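Local structure of YJHT (Escherichia coli, 2UVK) at residues E162-D174 with S181-G193. The protein speeds the interconversion of the alpha- and beta-anomers of the sialic acid N-acetylneuraminate, acting as a homodimeric Kelch-repeat beta-propeller. Numbering follows the deposited sequence.
Sequences EDYFFNKFLLSFD and SYAGESPWYGTAG
Leu170 faces two residues at once, Ala183 and Gly184, in a classic beta bulge that interrupts the antiparallel pairing of 169-174 with 181-185. Leu170 N donates a hydrogen bond to Gly184 O (2.8 Å), and Leu170 O accepts one from Ala183 N. With CG anti to the backbone N (chi1 -175°), the leucine lays CG 3.9 Å from Ala183 CB. At Gly184 a side chain would run into the carbonyl O of Ala183. On the other face of the sheet, Phe169 and Tyr182 cross at about a right angle, Phe169 CD1 3.8 Å from Tyr182 CE1. The tyrosine OH donates to the anti lone pair of Glu185 OE1 (2.6 Å), and this oxygen also approaches Phe169 CE1. This hairpin forms the third and fourth strands of a four-stranded propeller blade, 179-185 at its edge, within the fourth Kelch repeat. Glu185 lies alongside Lys168, OE2 making a long salt bridge to NZ (3.9 Å) bridged by a water; Lys168 NZ also pairs with Glu185 OE2 of the second subunit, and Glu185 OE2 with Lys168 NZ of that subunit. With Glu185 replaced by alanine, both lysines would probably lose a counter-charge and the Tyr182 hydroxyl its acceptor. Beyond the strands, Phe166 CE2 meets Ala192 CB (3.7 Å), close to Glu209, the predicted proton acceptor.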
ATOM      1  N   GLU B 162       8.178 -10.592  -5.041  1.00 14.33           N
ATOM      2  CA  GLU B 162       8.230  -9.188  -4.621  1.00 15.17           C
ATOM      3  C   GLU B 162       7.291  -8.277  -5.408  1.00 13.61           C
ATOM      4  O   GLU B 162       6.900  -7.229  -4.900  1.00 12.94           O
ATOM      5  CB  GLU B 162       9.642  -8.569  -4.759  1.00 15.94           C
ATOM      6  CG  GLU B 162      10.819  -9.379  -4.322  1.00 21.53           C
ATOM      7  CD  GLU B 162      11.296 -10.288  -5.444  1.00 24.69           C
ATOM      8  OE1 GLU B 162      12.085  -9.874  -6.362  1.00 30.43           O
ATOM      9  OE2 GLU B 162      10.857 -11.421  -5.404  1.00 20.09           O
ATOM     10  N   ASP B 163       6.975  -8.634  -6.656  1.00 12.23           N
ATOM     11  CA  ASP B 163       6.182  -7.777  -7.523  1.00 12.94           C
ATOM     12  C   ASP B 163       4.699  -7.750  -7.092  1.00 12.35           C
ATOM     13  O   ASP B 163       3.914  -6.971  -7.658  1.00 13.56           O
ATOM     14  CB  ASP B 163       6.234  -8.268  -8.969  1.00 13.49           C
ATOM     15  CG  ASP B 163       7.629  -8.199  -9.577  1.00 14.48           C
ATOM     16  OD1 ASP B 163       8.454  -7.406  -9.138  1.00 16.28           O
ATOM     17  OD2 ASP B 163       7.871  -8.954 -10.531  1.00 20.29           O
ATOM     18  N   TYR B 164       4.326  -8.639  -6.176  1.00 11.87           N
ATOM     19  CA  TYR B 164       2.928  -8.682  -5.678  1.00 11.52           C
ATOM     20  C   TYR B 164       2.702  -7.818  -4.454  1.00 11.94           C
ATOM     21  O   TYR B 164       1.570  -7.612  -4.056  1.00 10.99           O
ATOM     22  CB  TYR B 164       2.493 -10.105  -5.385  1.00 12.05           C
ATOM     23  CG  TYR B 164       2.466 -10.974  -6.623  1.00 12.96           C
ATOM     24  CD1 TYR B 164       1.334 -11.056  -7.441  1.00 12.00           C
ATOM     25  CD2 TYR B 164       3.610 -11.664  -7.018  1.00 12.75           C
ATOM     26  CE1 TYR B 164       1.333 -11.855  -8.599  1.00 13.83           C
ATOM     27  CE2 TYR B 164       3.611 -12.454  -8.140  1.00 13.00           C
ATOM     28  CZ  TYR B 164       2.484 -12.546  -8.929  1.00 13.56           C
ATOM     29  OH  TYR B 164       2.542 -13.334 -10.076  1.00 14.37           O
ATOM     30  N   PHE B 165       3.770  -7.297  -3.868  1.00 11.13           N
ATOM     31  CA  PHE B 165       3.667  -6.337  -2.792  1.00 11.82           C
ATOM     32  C   PHE B 165       2.747  -6.840  -1.697  1.00 11.19           C
ATOM     33  O   PHE B 165       1.939  -6.072  -1.152  1.00 11.94           O
ATOM     34  CB  PHE B 165       3.280  -4.978  -3.322  1.00 12.82           C
ATOM     35  CG  PHE B 165       4.352  -4.349  -4.152  1.00 14.59           C
ATOM     36  CD1 PHE B 165       5.293  -3.517  -3.573  1.00 16.74           C
ATOM     37  CD2 PHE B 165       4.424  -4.582  -5.510  1.00 15.27           C
ATOM     38  CE1 PHE B 165       6.287  -2.946  -4.343  1.00 17.52           C
ATOM     39  CE2 PHE B 165       5.423  -4.014  -6.275  1.00 16.63           C
ATOM     40  CZ  PHE B 165       6.340  -3.189  -5.691  1.00 15.15           C
ATOM     41  N   PHE B 166       2.859  -8.108  -1.330  1.00  9.82           N
ATOM     42  CA  PHE B 166       2.193  -8.576  -0.103  1.00 10.55           C
ATOM     43  C   PHE B 166       2.700  -7.732   1.088  1.00 11.30           C
ATOM     44  O   PHE B 166       3.859  -7.302   1.106  1.00 12.43           O
ATOM     45  CB  PHE B 166       2.408 -10.060   0.143  1.00 11.11           C
ATOM     46  CG  PHE B 166       1.631 -10.982  -0.762  1.00 10.91           C
ATOM     47  CD1 PHE B 166       0.904 -10.520  -1.856  1.00 11.65           C
ATOM     48  CD2 PHE B 166       1.648 -12.333  -0.510  1.00 10.28           C
ATOM     49  CE1 PHE B 166       0.173 -11.404  -2.620  1.00 11.13           C
ATOM     50  CE2 PHE B 166       0.922 -13.213  -1.292  1.00 12.05           C
ATOM     51  CZ  PHE B 166       0.180 -12.733  -2.343  1.00 11.35           C
ATOM     52  N   ASN B 167       1.834  -7.496   2.065  1.00 10.95           N
ATOM     53  CA  ASN B 167       2.087  -6.473   3.074  1.00 11.11           C
ATOM     54  C   ASN B 167       3.052  -6.959   4.146  1.00 11.14           C
ATOM     55  O   ASN B 167       2.705  -7.847   4.941  1.00 11.96           O
ATOM     56  CB  ASN B 167       0.784  -6.061   3.764  1.00 11.10           C
ATOM     57  CG  ASN B 167       0.962  -4.865   4.667  1.00 11.95           C
ATOM     58  OD1 ASN B 167       2.004  -4.217   4.655  1.00 13.00           O
ATOM     59  ND2 ASN B 167      -0.095  -4.529   5.438  1.00 15.41           N
ATOM     60  N   LYS B 168       4.257  -6.381   4.147  1.00 12.16           N
ATOM     61  CA  LYS B 168       5.268  -6.728   5.153  1.00 13.14           C
ATOM     62  C   LYS B 168       5.229  -5.802   6.365  1.00 13.39           C
ATOM     63  O   LYS B 168       5.931  -6.056   7.350  1.00 13.93           O
ATOM     64  CB  LYS B 168       6.691  -6.707   4.555  1.00 13.95           C
ATOM     65  CG  LYS B 168       7.207  -5.359   4.171  1.00 15.49           C
ATOM     66  CD  LYS B 168       8.683  -5.416   3.750  1.00 16.78           C
ATOM     67  CE  LYS B 168       9.233  -4.075   3.383  1.00 18.36           C
ATOM     68  NZ  LYS B 168      10.742  -4.179   3.221  1.00 21.32           N
ATOM     69  N   PHE B 169       4.435  -4.729   6.303  1.00 12.16           N
ATOM     70  CA  PHE B 169       4.336  -3.780   7.406  1.00 12.87           C
ATOM     71  C   PHE B 169       3.512  -4.356   8.535  1.00 11.90           C
ATOM     72  O   PHE B 169       2.635  -5.183   8.323  1.00 11.67           O
ATOM     73  CB  PHE B 169       3.739  -2.461   6.958  1.00 14.63           C
ATOM     74  CG  PHE B 169       4.604  -1.708   6.009  1.00 16.52           C
ATOM     75  CD1 PHE B 169       5.656  -0.945   6.481  1.00 18.67           C
ATOM     76  CD2 PHE B 169       4.381  -1.759   4.644  1.00 19.54           C
ATOM     77  CE1 PHE B 169       6.448  -0.230   5.625  1.00 21.21           C
ATOM     78  CE2 PHE B 169       5.172  -1.051   3.783  1.00 20.69           C
ATOM     79  CZ  PHE B 169       6.225  -0.293   4.280  1.00 20.46           C
ATOM     80  N   LEU B 170       3.816  -3.891   9.745  1.00 11.71           N
ATOM     81  CA  LEU B 170       3.033  -4.209  10.931  1.00 11.90           C
ATOM     82  C   LEU B 170       2.269  -2.946  11.321  1.00 12.14           C
ATOM     83  O   LEU B 170       2.866  -1.884  11.521  1.00 11.85           O
ATOM     84  CB  LEU B 170       3.952  -4.640  12.082  1.00 12.37           C
ATOM     85  CG  LEU B 170       3.275  -5.129  13.368  1.00 12.03           C
ATOM     86  CD1 LEU B 170       2.537  -6.403  13.163  1.00 13.06           C
ATOM     87  CD2 LEU B 170       4.335  -5.303  14.473  1.00 12.34           C
ATOM     88  N   LEU B 171       0.945  -3.070  11.407  1.00 12.18           N
ATOM     89  CA  LEU B 171       0.048  -1.957  11.682  1.00 12.76           C
ATOM     90  C   LEU B 171      -0.589  -2.189  13.044  1.00 12.54           C
ATOM     91  O   LEU B 171      -0.830  -3.334  13.422  1.00 12.78           O
ATOM     92  CB  LEU B 171      -1.064  -1.912  10.616  1.00 12.17           C
ATOM     93  CG  LEU B 171      -0.650  -2.008   9.128  1.00 14.30           C
ATOM     94  CD1 LEU B 171      -1.937  -2.029   8.255  1.00 13.98           C
ATOM     95  CD2 LEU B 171       0.286  -0.911   8.730  1.00 17.41           C
ATOM     96  N   SER B 172      -0.869  -1.121  13.779  0.50 12.48           N
ATOM     97  CA  SER B 172      -1.640  -1.273  15.014  0.50 12.37           C
ATOM     98  C   SER B 172      -2.861  -0.357  15.002  0.50 12.31           C
ATOM     99  O   SER B 172      -2.776   0.824  14.652  0.50 12.91           O
ATOM    100  CB  SER B 172      -0.771  -1.037  16.266  0.50 12.73           C
ATOM    101  OG  SER B 172      -0.298   0.294  16.352  0.50 13.36           O
ATOM    102  N   PHE B 173      -3.991  -0.953  15.356  1.00 11.96           N
ATOM    103  CA  PHE B 173      -5.270  -0.265  15.481  1.00 12.46           C
ATOM    104  C   PHE B 173      -5.571  -0.118  16.973  1.00 14.11           C
ATOM    105  O   PHE B 173      -5.588  -1.112  17.698  1.00 13.99           O
ATOM    106  CB  PHE B 173      -6.362  -1.095  14.800  1.00 12.94           C
ATOM    107  CG  PHE B 173      -7.767  -0.668  15.137  1.00 12.97           C
ATOM    108  CD1 PHE B 173      -8.382   0.359  14.462  1.00 12.30           C
ATOM    109  CD2 PHE B 173      -8.488  -1.331  16.136  1.00 13.43           C
ATOM    110  CE1 PHE B 173      -9.697   0.745  14.762  1.00 13.64           C
ATOM    111  CE2 PHE B 173      -9.783  -0.944  16.414  1.00 13.55           C
ATOM    112  CZ  PHE B 173     -10.371   0.091  15.737  1.00 14.33           C
ATOM    113  N   ASP B 174      -5.835   1.116  17.401  1.00 14.99           N
ATOM    114  CA  ASP B 174      -6.153   1.403  18.815  1.00 16.05           C
ATOM    115  C   ASP B 174      -7.655   1.610  18.934  1.00 16.27           C
ATOM    116  O   ASP B 174      -8.177   2.582  18.406  1.00 16.24           O
ATOM    117  CB  ASP B 174      -5.390   2.644  19.280  1.00 16.61           C
ATOM    118  CG  ASP B 174      -5.594   2.939  20.779  1.00 17.72           C
ATOM    119  OD1 ASP B 174      -6.473   2.308  21.381  1.00 20.16           O
ATOM    120  OD2 ASP B 174      -4.863   3.787  21.326  1.00 23.38           O
ATOM    121  N   SER B 181      -1.713   3.015  13.215  1.00 11.92           N
ATOM    122  CA  SER B 181      -0.335   3.471  13.366  1.00 13.25           C
ATOM    123  C   SER B 181       0.657   2.502  12.744  1.00 13.32           C
ATOM    124  O   SER B 181       0.414   1.299  12.670  1.00 13.58           O
ATOM    125  CB  SER B 181       0.004   3.632  14.861  1.00 13.74           C
ATOM    126  OG  SER B 181      -0.789   4.641  15.456  1.00 17.33           O
ATOM    127  N   TYR B 182       1.795   3.046  12.327  1.00 13.59           N
ATOM    128  CA  TYR B 182       2.937   2.225  11.980  1.00 14.36           C
ATOM    129  C   TYR B 182       3.491   1.572  13.256  1.00 14.70           C
ATOM    130  O   TYR B 182       3.811   2.283  14.230  1.00 16.62           O
ATOM    131  CB  TYR B 182       4.009   3.083  11.345  1.00 15.24           C
ATOM    132  CG  TYR B 182       5.305   2.349  11.060  1.00 16.57           C
ATOM    133  CD1 TYR B 182       5.544   1.774   9.821  1.00 16.86           C
ATOM    134  CD2 TYR B 182       6.301   2.228  12.040  1.00 16.46           C
ATOM    135  CE1 TYR B 182       6.734   1.093   9.555  1.00 18.78           C
ATOM    136  CE2 TYR B 182       7.477   1.544  11.785  1.00 18.05           C
ATOM    137  CZ  TYR B 182       7.698   0.988  10.540  1.00 17.99           C
ATOM    138  OH  TYR B 182       8.891   0.322  10.262  1.00 19.77           O
ATOM    139  N   ALA B 183       3.611   0.250  13.254  1.00 13.81           N
ATOM    140  CA  ALA B 183       4.132  -0.516  14.396  1.00 14.38           C
ATOM    141  C   ALA B 183       5.447  -1.234  14.108  1.00 15.19           C
ATOM    142  O   ALA B 183       6.100  -1.734  15.028  1.00 17.71           O
ATOM    143  CB  ALA B 183       3.087  -1.486  14.875  1.00 14.81           C
ATOM    144  N   GLY B 184       5.860  -1.273  12.845  1.00 14.21           N
ATOM    145  CA  GLY B 184       7.058  -1.982  12.439  1.00 14.20           C
ATOM    146  C   GLY B 184       6.936  -2.563  11.055  1.00 14.83           C
ATOM    147  O   GLY B 184       6.011  -2.247  10.328  1.00 14.09           O
ATOM    148  N   GLU B 185       7.891  -3.408  10.711  1.00 14.53           N
ATOM    149  CA  GLU B 185       7.890  -4.086   9.423  1.00 15.74           C
ATOM    150  C   GLU B 185       8.850  -5.235   9.409  1.00 16.06           C
ATOM    151  O   GLU B 185       9.893  -5.223  10.086  1.00 16.44           O
ATOM    152  CB  GLU B 185       8.218  -3.132   8.295  1.00 16.42           C
ATOM    153  CG  GLU B 185       9.591  -2.584   8.312  1.00 18.24           C
ATOM    154  CD  GLU B 185       9.735  -1.436   7.355  1.00 21.62           C
ATOM    155  OE1 GLU B 185       9.350  -0.320   7.746  1.00 22.79           O
ATOM    156  OE2 GLU B 185      10.218  -1.656   6.212  1.00 22.92           O
ATOM    157  N   SER B 186       8.504  -6.233   8.629  1.00 15.04           N
ATOM    158  CA  SER B 186       9.344  -7.408   8.506  1.00 15.58           C
ATOM    159  C   SER B 186      10.632  -7.057   7.808  1.00 15.14           C
ATOM    160  O   SER B 186      10.629  -6.355   6.793  1.00 15.78           O
ATOM    161  CB  SER B 186       8.654  -8.476   7.690  1.00 15.22           C
ATOM    162  OG  SER B 186       9.478  -9.605   7.591  1.00 14.71           O
ATOM    163  N   PRO B 187      11.764  -7.559   8.338  1.00 15.58           N
ATOM    164  CA  PRO B 187      12.969  -7.458   7.527  1.00 15.77           C
ATOM    165  C   PRO B 187      12.994  -8.295   6.245  1.00 15.91           C
ATOM    166  O   PRO B 187      13.899  -8.115   5.414  1.00 17.37           O
ATOM    167  CB  PRO B 187      14.064  -7.976   8.469  1.00 15.27           C
ATOM    168  CG  PRO B 187      13.436  -8.126   9.845  1.00 16.41           C
ATOM    169  CD  PRO B 187      11.968  -8.220   9.636  1.00 15.39           C
ATOM    170  N   TRP B 188      12.000  -9.170   6.067  1.00 15.29           N
ATOM    171  CA  TRP B 188      11.981 -10.146   4.978  1.00 15.06           C
ATOM    172  C   TRP B 188      10.839  -9.831   3.991  1.00 15.37           C
ATOM    173  O   TRP B 188      11.007  -8.975   3.137  1.00 16.26           O
ATOM    174  CB  TRP B 188      11.912 -11.552   5.575  1.00 15.81           C
ATOM    175  CG  TRP B 188      13.134 -11.781   6.448  1.00 16.11           C
ATOM    176  CD1 TRP B 188      14.419 -11.857   6.018  1.00 18.22           C
ATOM    177  CD2 TRP B 188      13.174 -11.870   7.872  1.00 16.30           C
ATOM    178  NE1 TRP B 188      15.259 -12.010   7.086  1.00 17.03           N
ATOM    179  CE2 TRP B 188      14.524 -12.031   8.236  1.00 15.97           C
ATOM    180  CE3 TRP B 188      12.203 -11.859   8.881  1.00 16.86           C
ATOM    181  CZ2 TRP B 188      14.926 -12.145   9.558  1.00 15.35           C
ATOM    182  CZ3 TRP B 188      12.609 -11.974  10.189  1.00 17.30           C
ATOM    183  CH2 TRP B 188      13.960 -12.134  10.521  1.00 16.74           C
ATOM    184  N   TYR B 189       9.707 -10.512   4.095  1.00 14.22           N
ATOM    185  CA  TYR B 189       8.621 -10.337   3.118  1.00 14.24           C
ATOM    186  C   TYR B 189       7.288 -10.610   3.799  1.00 14.08           C
ATOM    187  O   TYR B 189       7.226 -11.278   4.830  1.00 14.52           O
ATOM    188  CB  TYR B 189       8.810 -11.278   1.914  1.00 14.63           C
ATOM    189  CG  TYR B 189       9.003 -12.710   2.313  1.00 14.83           C
ATOM    190  CD1 TYR B 189       7.932 -13.568   2.488  1.00 17.22           C
ATOM    191  CD2 TYR B 189      10.286 -13.219   2.552  1.00 15.71           C
ATOM    192  CE1 TYR B 189       8.105 -14.864   2.889  1.00 17.00           C
ATOM    193  CE2 TYR B 189      10.468 -14.523   2.958  1.00 16.22           C
ATOM    194  CZ  TYR B 189       9.382 -15.358   3.130  1.00 17.14           C
ATOM    195  OH  TYR B 189       9.575 -16.650   3.549  1.00 17.91           O
ATOM    196  N   GLY B 190       6.211 -10.098   3.213  1.00 13.36           N
ATOM    197  CA  GLY B 190       4.863 -10.385   3.701  1.00 12.98           C
ATOM    198  C   GLY B 190       4.291 -11.624   3.048  1.00 12.44           C
ATOM    199  O   GLY B 190       4.788 -12.066   2.025  1.00 11.51           O
ATOM    200  N   THR B 191       3.287 -12.202   3.699  1.00 11.79           N
ATOM    201  CA  THR B 191       2.572 -13.347   3.184  1.00 11.63           C
ATOM    202  C   THR B 191       1.063 -13.075   3.243  1.00 11.10           C
ATOM    203  O   THR B 191       0.612 -12.161   3.915  1.00 10.45           O
ATOM    204  CB  THR B 191       2.823 -14.598   4.058  1.00 11.73           C
ATOM    205  OG1 THR B 191       2.314 -14.350   5.385  1.00 13.38           O
ATOM    206  CG2 THR B 191       4.337 -14.964   4.086  1.00 13.22           C
ATOM    207  N   ALA B 192       0.324 -13.933   2.556  1.00 10.42           N
ATOM    208  CA  ALA B 192      -1.134 -13.944   2.622  1.00  9.30           C
ATOM    209  C   ALA B 192      -1.545 -15.345   3.090  1.00 10.27           C
ATOM    210  O   ALA B 192      -1.132 -16.335   2.523  1.00 11.63           O
ATOM    211  CB  ALA B 192      -1.726 -13.614   1.249  1.00 10.31           C
ATOM    212  N   GLY B 193      -2.314 -15.449   4.161  1.00  9.50           N
ATOM    213  CA  GLY B 193      -2.737 -16.741   4.659  1.00  9.90           C
ATOM    214  C   GLY B 193      -1.793 -17.440   5.624  1.00  9.91           C
ATOM    215  O   GLY B 193      -1.892 -18.647   5.830  1.00 10.77           O
TER
HETATM  216  O   HOH W   1       6.354  -8.416   0.933  1.00 15.83           O
HETATM  217  O   HOH W   2       3.194 -10.792   6.560  1.00 19.52           O
HETATM  218  O   HOH W   3      11.861  -4.377   5.653  1.00 34.07           O
HETATM  219  O   HOH W   4      12.524  -6.660   2.771  1.00 36.90           O
HETATM  220  O   HOH W   5      -3.075   3.615  16.401  1.00 17.24           O